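Local coordinates for fibrinogen binding protein (Staphylococcus aureus subsp. aureus Mu50, PDB 3DOA) that probably binds fibrinogen and, as a member of the NFACT family, may act in ribosome-associated rescue of stalled translation, as its relatives do, at residues 25-29 and 74-79; 174-180 and 221-226. Residue numbers count along the deposited sequence, not the author numbering.

Contact 1: 25-29 and 74-79; sequences KINQP and FARVFR
Arginine on a helix can answer a backbone carbonyl of a sheet's outermost strand, and here Arg79 does so: its NE and NH2 both reach Ile26 O, at 3.1 Å each, in two weak hydrogen bonds that share one acceptor. The side chain is extended beyond an m chi1 (chi2 and chi3 t, chi3 at 151°, chi4 near 180°), which carries the guanidinium across to the strand backbone; Arg79 NH2 also comes within 3.6 Å of Asn27 OD1. A third weak hydrogen bond joins Ala75 N to Gln28 OE1 at 3.3 Å, with Gln28 stretched out (chi1 and chi2 both t) and its OE1 3.4 Å from Phe74 CB. Residues 25-28 are extended, and 74-79 are regular alpha helix with Phe78 N to Phe74 O at 3.0 Å. The two run nearly antiparallel, at 167°, their axes 7.7 Å apart, with Asn27 and Ala75 nearest in register (CA-CA 5.8 Å). In this four-stranded antiparallel sheet the helix packs on the face of the outer strand that carries Ile26 and Gln28; the strand itself pairs with 33-40, backbone Asn27 with Leu35. Ile26 (chi1 m, chi2 t) points toward the helix: its CD1 lies 3.9 Å from Phe78 CB and 3.8 Å from Phe78 O. Ala75 also faces the strand, its CB 4.2 Å from Ile26 O, while the Phe74 ring stacks with Phe141.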
ATOM      1  N   LYS A  25       4.925  12.789 -17.053  1.00 61.01           N
ATOM      2  CA  LYS A  25       6.368  12.540 -16.963  1.00 60.54           C
ATOM      3  C   LYS A  25       6.578  11.266 -16.158  1.00 59.77           C
ATOM      4  O   LYS A  25       5.828  10.967 -15.198  1.00 59.28           O
ATOM      5  CB  LYS A  25       7.042  13.696 -16.238  1.00 60.68           C
ATOM      6  CG  LYS A  25       8.519  13.990 -16.587  1.00 62.78           C
ATOM      7  CD  LYS A  25       8.786  15.580 -16.838  1.00 64.32           C
ATOM      8  CE  LYS A  25       8.441  16.544 -15.583  1.00 66.41           C
ATOM      9  NZ  LYS A  25       8.133  18.031 -15.893  1.00 65.82           N
ATOM     10  N   ILE A  26       7.585  10.496 -16.538  1.00 58.62           N
ATOM     11  CA  ILE A  26       7.893   9.293 -15.779  1.00 58.31           C
ATOM     12  C   ILE A  26       9.383   9.109 -15.750  1.00 57.64           C
ATOM     13  O   ILE A  26       9.987   8.940 -16.783  1.00 57.71           O
ATOM     14  CB  ILE A  26       7.219   8.037 -16.362  1.00 58.42           C
ATOM     15  CG1 ILE A  26       5.718   8.319 -16.553  1.00 58.50           C
ATOM     16  CG2 ILE A  26       7.478   6.793 -15.445  1.00 57.46           C
ATOM     17  CD1 ILE A  26       4.881   7.117 -16.988  1.00 58.84           C
ATOM     18  N   ASN A  27       9.979   9.172 -14.562  1.00 56.79           N
ATOM     19  CA  ASN A  27      11.374   8.854 -14.421  1.00 56.09           C
ATOM     20  C   ASN A  27      11.638   7.662 -13.516  1.00 55.84           C
ATOM     21  O   ASN A  27      10.723   7.070 -12.976  1.00 55.88           O
ATOM     22  CB  ASN A  27      12.118  10.056 -13.930  1.00 56.02           C
ATOM     23  CG  ASN A  27      11.816  11.251 -14.716  1.00 53.76           C
ATOM     24  OD1 ASN A  27      12.544  11.607 -15.618  1.00 48.78           O
ATOM     25  ND2 ASN A  27      10.721  11.888 -14.387  1.00 53.49           N
ATOM     26  N   GLN A  28      12.910   7.298 -13.398  1.00 55.95           N
ATOM     27  CA  GLN A  28      13.326   6.108 -12.688  1.00 55.65           C
ATOM     28  C   GLN A  28      14.657   6.534 -12.130  1.00 55.31           C
ATOM     29  O   GLN A  28      15.660   6.445 -12.803  1.00 55.58           O
ATOM     30  CB  GLN A  28      13.466   4.937 -13.682  1.00 56.10           C
ATOM     31  CG  GLN A  28      13.983   3.594 -13.122  1.00 56.25           C
ATOM     32  CD  GLN A  28      14.072   2.514 -14.186  1.00 55.00           C
ATOM     33  OE1 GLN A  28      13.206   2.410 -15.018  1.00 58.35           O
ATOM     34  NE2 GLN A  28      15.096   1.716 -14.146  1.00 51.31           N
ATOM     35  N   PRO A  29      14.674   7.045 -10.907  1.00 55.19           N
ATOM     36  CA  PRO A  29      15.942   7.577 -10.414  1.00 55.19           C
ATOM     37  C   PRO A  29      16.910   6.528  -9.957  1.00 55.30           C
ATOM     38  O   PRO A  29      18.061   6.884  -9.726  1.00 55.91           O
ATOM     39  CB  PRO A  29      15.533   8.436  -9.234  1.00 55.01           C
ATOM     40  CG  PRO A  29      13.961   8.450  -9.310  1.00 55.60           C
ATOM     41  CD  PRO A  29      13.607   7.181  -9.913  1.00 55.16           C
ATOM     42  N   PHE A  74      12.656   0.642 -18.633  1.00 49.60           N
ATOM     43  CA  PHE A  74      11.390   0.390 -17.995  1.00 49.07           C
ATOM     44  C   PHE A  74      10.578   1.663 -17.950  1.00 49.32           C
ATOM     45  O   PHE A  74       9.360   1.649 -18.177  1.00 49.88           O
ATOM     46  CB  PHE A  74      11.617  -0.129 -16.626  1.00 49.06           C
ATOM     47  CG  PHE A  74      10.395  -0.547 -15.958  1.00 49.13           C
ATOM     48  CD1 PHE A  74       9.764  -1.735 -16.332  1.00 49.75           C
ATOM     49  CD2 PHE A  74       9.862   0.209 -14.920  1.00 48.36           C
ATOM     50  CE1 PHE A  74       8.552  -2.150 -15.662  1.00 49.96           C
ATOM     51  CE2 PHE A  74       8.674  -0.209 -14.237  1.00 49.31           C
ATOM     52  CZ  PHE A  74       8.023  -1.379 -14.610  1.00 48.90           C
ATOM     53  N   ALA A  75      11.268   2.766 -17.677  1.00 49.07           N
ATOM     54  CA  ALA A  75      10.678   4.109 -17.718  1.00 48.50           C
ATOM     55  C   ALA A  75      10.198   4.408 -19.142  1.00 48.18           C
ATOM     56  O   ALA A  75       9.096   4.934 -19.317  1.00 48.06           O
ATOM     57  CB  ALA A  75      11.699   5.158 -17.262  1.00 47.72           C
ATOM     58  N   ARG A  76      11.016   4.042 -20.141  1.00 47.54           N
ATOM     59  CA  ARG A  76      10.649   4.182 -21.557  1.00 47.64           C
ATOM     60  C   ARG A  76       9.300   3.481 -21.811  1.00 47.30           C
ATOM     61  O   ARG A  76       8.315   4.095 -22.277  1.00 45.64           O
ATOM     62  CB  ARG A  76      11.702   3.559 -22.473  1.00 46.96           C
ATOM     63  CG  ARG A  76      12.865   4.403 -22.864  1.00 46.60           C
ATOM     64  CD  ARG A  76      13.521   3.787 -24.120  1.00 49.17           C
ATOM     65  NE  ARG A  76      14.287   2.553 -23.869  1.00 50.38           N
ATOM     66  CZ  ARG A  76      15.478   2.519 -23.235  1.00 52.45           C
ATOM     67  NH1 ARG A  76      16.038   3.642 -22.753  1.00 52.35           N
ATOM     68  NH2 ARG A  76      16.114   1.350 -23.041  1.00 51.78           N
ATOM     69  N   VAL A  77       9.258   2.199 -21.453  1.00 47.65           N
ATOM     70  CA  VAL A  77       8.067   1.446 -21.695  1.00 48.28           C
ATOM     71  C   VAL A  77       6.933   2.181 -21.064  1.00 49.86           C
ATOM     72  O   VAL A  77       5.860   2.311 -21.650  1.00 51.05           O
ATOM     73  CB  VAL A  77       8.055   0.074 -21.095  1.00 48.36           C
ATOM     74  CG1 VAL A  77       6.685  -0.522 -21.323  1.00 47.16           C
ATOM     75  CG2 VAL A  77       9.170  -0.795 -21.671  1.00 47.35           C
ATOM     76  N   PHE A  78       7.146   2.673 -19.859  1.00 51.07           N
ATOM     77  CA  PHE A  78       6.075   3.393 -19.188  1.00 51.73           C
ATOM     78  C   PHE A  78       5.565   4.677 -19.902  1.00 51.67           C
ATOM     79  O   PHE A  78       4.358   4.896 -20.028  1.00 51.56           O
ATOM     80  CB  PHE A  78       6.541   3.719 -17.797  1.00 52.17           C
ATOM     81  CG  PHE A  78       6.003   2.803 -16.757  1.00 52.76           C
ATOM     82  CD1 PHE A  78       6.037   1.407 -16.954  1.00 54.23           C
ATOM     83  CD2 PHE A  78       5.526   3.322 -15.543  1.00 50.44           C
ATOM     84  CE1 PHE A  78       5.571   0.525 -15.954  1.00 53.05           C
ATOM     85  CE2 PHE A  78       5.070   2.470 -14.560  1.00 50.38           C
ATOM     86  CZ  PHE A  78       5.079   1.064 -14.769  1.00 52.65           C
ATOM     87  N   ARG A  79       6.480   5.509 -20.354  1.00 51.57           N
ATOM     88  CA  ARG A  79       6.115   6.659 -21.143  1.00 52.51           C
ATOM     89  C   ARG A  79       5.317   6.304 -22.386  1.00 52.45           C
ATOM     90  O   ARG A  79       4.290   6.928 -22.661  1.00 52.69           O
ATOM     91  CB  ARG A  79       7.362   7.354 -21.582  1.00 52.29           C
ATOM     92  CG  ARG A  79       8.208   7.766 -20.423  1.00 54.30           C
ATOM     93  CD  ARG A  79       9.559   8.332 -20.831  1.00 54.76           C
ATOM     94  NE  ARG A  79      10.003   9.295 -19.831  1.00 56.06           N
ATOM     95  CZ  ARG A  79      11.106  10.025 -19.885  1.00 56.84           C
ATOM     96  NH1 ARG A  79      11.952   9.987 -20.904  1.00 58.13           N
ATOM     97  NH2 ARG A  79      11.349  10.831 -18.882  1.00 59.73           N
TER

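Contact 2: 174-180 and 221-226; sequences ITGAEVL and LPEAFD
Helix-to-helix approaches are often closest where a residue lacks a side chain, as Gly176 illustrates in the short, weakly bonded helix about 176-179, on which the helical segment 221-226 packs. Leu221 points toward its partner, its CB 4.3 Å from Leu180 CD2. Pro222 is in the tightest register, its CA 3.8 Å from Gly176 CA; its CB lies 3.7 Å from Gly176 C and its CD 3.8 Å from Leu180 CD2. A beta carbon on Gly176 would clash with Pro222 O. Phe225 (chi1 t, chi2 91°) turns a ring face to Val179, whose CG2 sits 3.7 Å from the ring centroid, almost on its normal, in a CH-pi contact; Phe225 CZ is 3.8 Å from Ile174 CG2. Asp226 (chi1 m) accepts a weak bond at OD1 from Gly176 N, 2.9 Å away. Just before Gly176, Thr175 is the N-cap in a capping box with Glu178: Thr175 N to Glu178 OE1 is 2.9 Å, Glu178 N to Thr175 OG1 a weak 3.5 Å. Apolar contact thus dominates, with one carboxylate engaging an amide at the helix start.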
ATOM      1  N   ILE A 174     -15.966  -8.226   8.288  1.00 57.50           N
ATOM      2  CA  ILE A 174     -16.160  -9.137   9.404  1.00 56.84           C
ATOM      3  C   ILE A 174     -16.400  -8.269  10.620  1.00 56.45           C
ATOM      4  O   ILE A 174     -15.908  -7.123  10.658  1.00 56.87           O
ATOM      5  CB  ILE A 174     -14.929 -10.027   9.537  1.00 56.70           C
ATOM      6  CG1 ILE A 174     -15.158 -11.084  10.593  1.00 57.77           C
ATOM      7  CG2 ILE A 174     -13.666  -9.190   9.818  1.00 55.22           C
ATOM      8  CD1 ILE A 174     -14.262 -12.296  10.401  1.00 57.91           C
ATOM      9  N   THR A 175     -17.237  -8.754  11.534  1.00 55.75           N
ATOM     10  CA  THR A 175     -17.467  -8.063  12.802  1.00 55.67           C
ATOM     11  C   THR A 175     -16.639  -8.732  13.865  1.00 56.37           C
ATOM     12  O   THR A 175     -16.144  -9.865  13.674  1.00 56.76           O
ATOM     13  CB  THR A 175     -18.906  -8.098  13.276  1.00 55.12           C
ATOM     14  OG1 THR A 175     -19.357  -9.447  13.426  1.00 51.68           O
ATOM     15  CG2 THR A 175     -19.721  -7.396  12.316  1.00 53.75           C
ATOM     16  N   GLY A 176     -16.495  -8.041  14.988  1.00 55.97           N
ATOM     17  CA  GLY A 176     -15.691  -8.593  16.077  1.00 55.00           C
ATOM     18  C   GLY A 176     -16.284  -9.883  16.598  1.00 54.36           C
ATOM     19  O   GLY A 176     -15.539 -10.838  16.904  1.00 53.31           O
ATOM     20  N   ALA A 177     -17.628  -9.914  16.712  1.00 53.85           N
ATOM     21  CA  ALA A 177     -18.314 -11.116  17.222  1.00 53.00           C
ATOM     22  C   ALA A 177     -17.898 -12.289  16.360  1.00 53.34           C
ATOM     23  O   ALA A 177     -17.727 -13.365  16.871  1.00 53.45           O
ATOM     24  CB  ALA A 177     -19.757 -10.958  17.177  1.00 51.26           C
ATOM     25  N   GLU A 178     -17.704 -12.033  15.049  1.00 53.75           N
ATOM     26  CA  GLU A 178     -17.424 -13.040  14.018  1.00 53.30           C
ATOM     27  C   GLU A 178     -15.977 -13.495  13.987  1.00 52.73           C
ATOM     28  O   GLU A 178     -15.722 -14.662  13.702  1.00 53.74           O
ATOM     29  CB  GLU A 178     -17.761 -12.481  12.620  1.00 54.23           C
ATOM     30  CG  GLU A 178     -19.232 -12.656  12.194  1.00 55.75           C
ATOM     31  CD  GLU A 178     -19.743 -11.656  11.133  1.00 55.56           C
ATOM     32  OE1 GLU A 178     -18.967 -10.850  10.576  1.00 59.89           O
ATOM     33  OE2 GLU A 178     -20.964 -11.678  10.873  1.00 58.55           O
ATOM     34  N   VAL A 179     -15.041 -12.575  14.249  1.00 51.25           N
ATOM     35  CA  VAL A 179     -13.608 -12.907  14.471  1.00 49.92           C
ATOM     36  C   VAL A 179     -13.363 -14.103  15.407  1.00 48.85           C
ATOM     37  O   VAL A 179     -12.458 -14.913  15.198  1.00 47.13           O
ATOM     38  CB  VAL A 179     -12.840 -11.722  15.037  1.00 49.14           C
ATOM     39  CG1 VAL A 179     -11.370 -12.029  15.063  1.00 49.19           C
ATOM     40  CG2 VAL A 179     -13.097 -10.448  14.234  1.00 48.28           C
ATOM     41  N   LEU A 180     -14.200 -14.230  16.427  1.00 49.16           N
ATOM     42  CA  LEU A 180     -13.985 -15.255  17.434  1.00 49.72           C
ATOM     43  C   LEU A 180     -13.825 -16.583  16.794  1.00 50.70           C
ATOM     44  O   LEU A 180     -12.914 -17.300  17.138  1.00 50.63           O
ATOM     45  CB  LEU A 180     -15.090 -15.289  18.455  1.00 47.84           C
ATOM     46  CG  LEU A 180     -15.173 -14.006  19.278  1.00 46.38           C
ATOM     47  CD1 LEU A 180     -16.210 -14.193  20.364  1.00 39.97           C
ATOM     48  CD2 LEU A 180     -13.770 -13.535  19.851  1.00 40.86           C
ATOM     49  N   LEU A 221     -12.113  -9.248  23.008  1.00 48.20           N
ATOM     50  CA  LEU A 221     -11.411  -9.235  21.728  1.00 47.61           C
ATOM     51  C   LEU A 221     -12.292  -8.532  20.734  1.00 48.13           C
ATOM     52  O   LEU A 221     -11.845  -7.562  20.137  1.00 49.36           O
ATOM     53  CB  LEU A 221     -11.011 -10.612  21.276  1.00 46.48           C
ATOM     54  CG  LEU A 221     -10.260 -10.664  19.931  1.00 48.75           C
ATOM     55  CD1 LEU A 221      -9.344  -9.446  19.681  1.00 50.59           C
ATOM     56  CD2 LEU A 221      -9.438 -11.989  19.714  1.00 48.11           C
ATOM     57  N   PRO A 222     -13.580  -8.932  20.622  1.00 47.89           N
ATOM     58  CA  PRO A 222     -14.499  -8.266  19.698  1.00 47.78           C
ATOM     59  C   PRO A 222     -14.536  -6.768  19.848  1.00 47.90           C
ATOM     60  O   PRO A 222     -14.472  -6.062  18.875  1.00 47.04           O
ATOM     61  CB  PRO A 222     -15.843  -8.856  20.073  1.00 47.02           C
ATOM     62  CG  PRO A 222     -15.515 -10.186  20.583  1.00 47.30           C
ATOM     63  CD  PRO A 222     -14.257 -10.029  21.334  1.00 47.86           C
ATOM     64  N   GLU A 223     -14.621  -6.307  21.084  1.00 49.09           N
ATOM     65  CA  GLU A 223     -14.604  -4.879  21.408  1.00 49.82           C
ATOM     66  C   GLU A 223     -13.345  -4.207  20.902  1.00 49.23           C
ATOM     67  O   GLU A 223     -13.405  -3.124  20.358  1.00 48.47           O
ATOM     68  CB  GLU A 223     -14.622  -4.718  22.928  1.00 49.45           C
ATOM     69  CG  GLU A 223     -15.940  -4.544  23.559  1.00 50.59           C
ATOM     70  CD  GLU A 223     -16.034  -5.206  24.935  1.00 53.79           C
ATOM     71  OE1 GLU A 223     -15.002  -5.230  25.672  1.00 64.29           O
ATOM     72  OE2 GLU A 223     -17.141  -5.705  25.300  1.00 58.16           O
ATOM     73  N   ALA A 224     -12.203  -4.838  21.133  1.00 49.72           N
ATOM     74  CA  ALA A 224     -10.936  -4.248  20.739  1.00 51.44           C
ATOM     75  C   ALA A 224     -10.897  -4.105  19.198  1.00 52.85           C
ATOM     76  O   ALA A 224     -10.794  -3.004  18.625  1.00 53.64           O
ATOM     77  CB  ALA A 224      -9.760  -5.109  21.265  1.00 51.49           C
ATOM     78  N   PHE A 225     -11.050  -5.244  18.532  1.00 53.76           N
ATOM     79  CA  PHE A 225     -11.169  -5.287  17.103  1.00 53.65           C
ATOM     80  C   PHE A 225     -12.079  -4.161  16.536  1.00 54.04           C
ATOM     81  O   PHE A 225     -11.614  -3.310  15.751  1.00 54.85           O
ATOM     82  CB  PHE A 225     -11.677  -6.650  16.706  1.00 54.17           C
ATOM     83  CG  PHE A 225     -11.672  -6.876  15.224  1.00 56.69           C
ATOM     84  CD1 PHE A 225     -10.562  -7.439  14.584  1.00 58.37           C
ATOM     85  CD2 PHE A 225     -12.765  -6.537  14.441  1.00 57.51           C
ATOM     86  CE1 PHE A 225     -10.561  -7.644  13.168  1.00 55.01           C
ATOM     87  CE2 PHE A 225     -12.735  -6.769  13.054  1.00 56.52           C
ATOM     88  CZ  PHE A 225     -11.629  -7.295  12.438  1.00 53.46           C
ATOM     89  N   ASP A 226     -13.345  -4.137  16.938  1.00 53.01           N
ATOM     90  CA  ASP A 226     -14.252  -3.179  16.381  1.00 53.07           C
ATOM     91  C   ASP A 226     -13.712  -1.767  16.638  1.00 53.38           C
ATOM     92  O   ASP A 226     -13.528  -0.970  15.701  1.00 53.49           O
ATOM     93  CB  ASP A 226     -15.667  -3.395  16.915  1.00 52.40           C
ATOM     94  CG  ASP A 226     -16.360  -4.679  16.323  1.00 53.38           C
ATOM     95  OD1 ASP A 226     -15.928  -5.225  15.208  1.00 51.35           O
ATOM     96  OD2 ASP A 226     -17.355  -5.126  16.997  1.00 48.55           O
TER

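The two contacts follow one another along the chain: contact 1 is complete by residue 79, and contact 2 opens at 174. Their centres are 44 Å apart, and with nearest atoms about 33 Å apart they do not touch; they lie on opposite sides of the chain's centre. They share no helix or sheet. Contact 1 sets helix 73-82 against the outermost strand, 22-30, of the four-stranded sheet of the beta-rich part, whereas contact 2 joins helices 176-179 and 220-232 in a largely helical part, with helices 190-197 and 203-210 between them in sequence. Both belong to the NFACT N-terminal and middle region, an example of one family covering architecturally different parts: each contact joins elements of one part, and neither bridges the two.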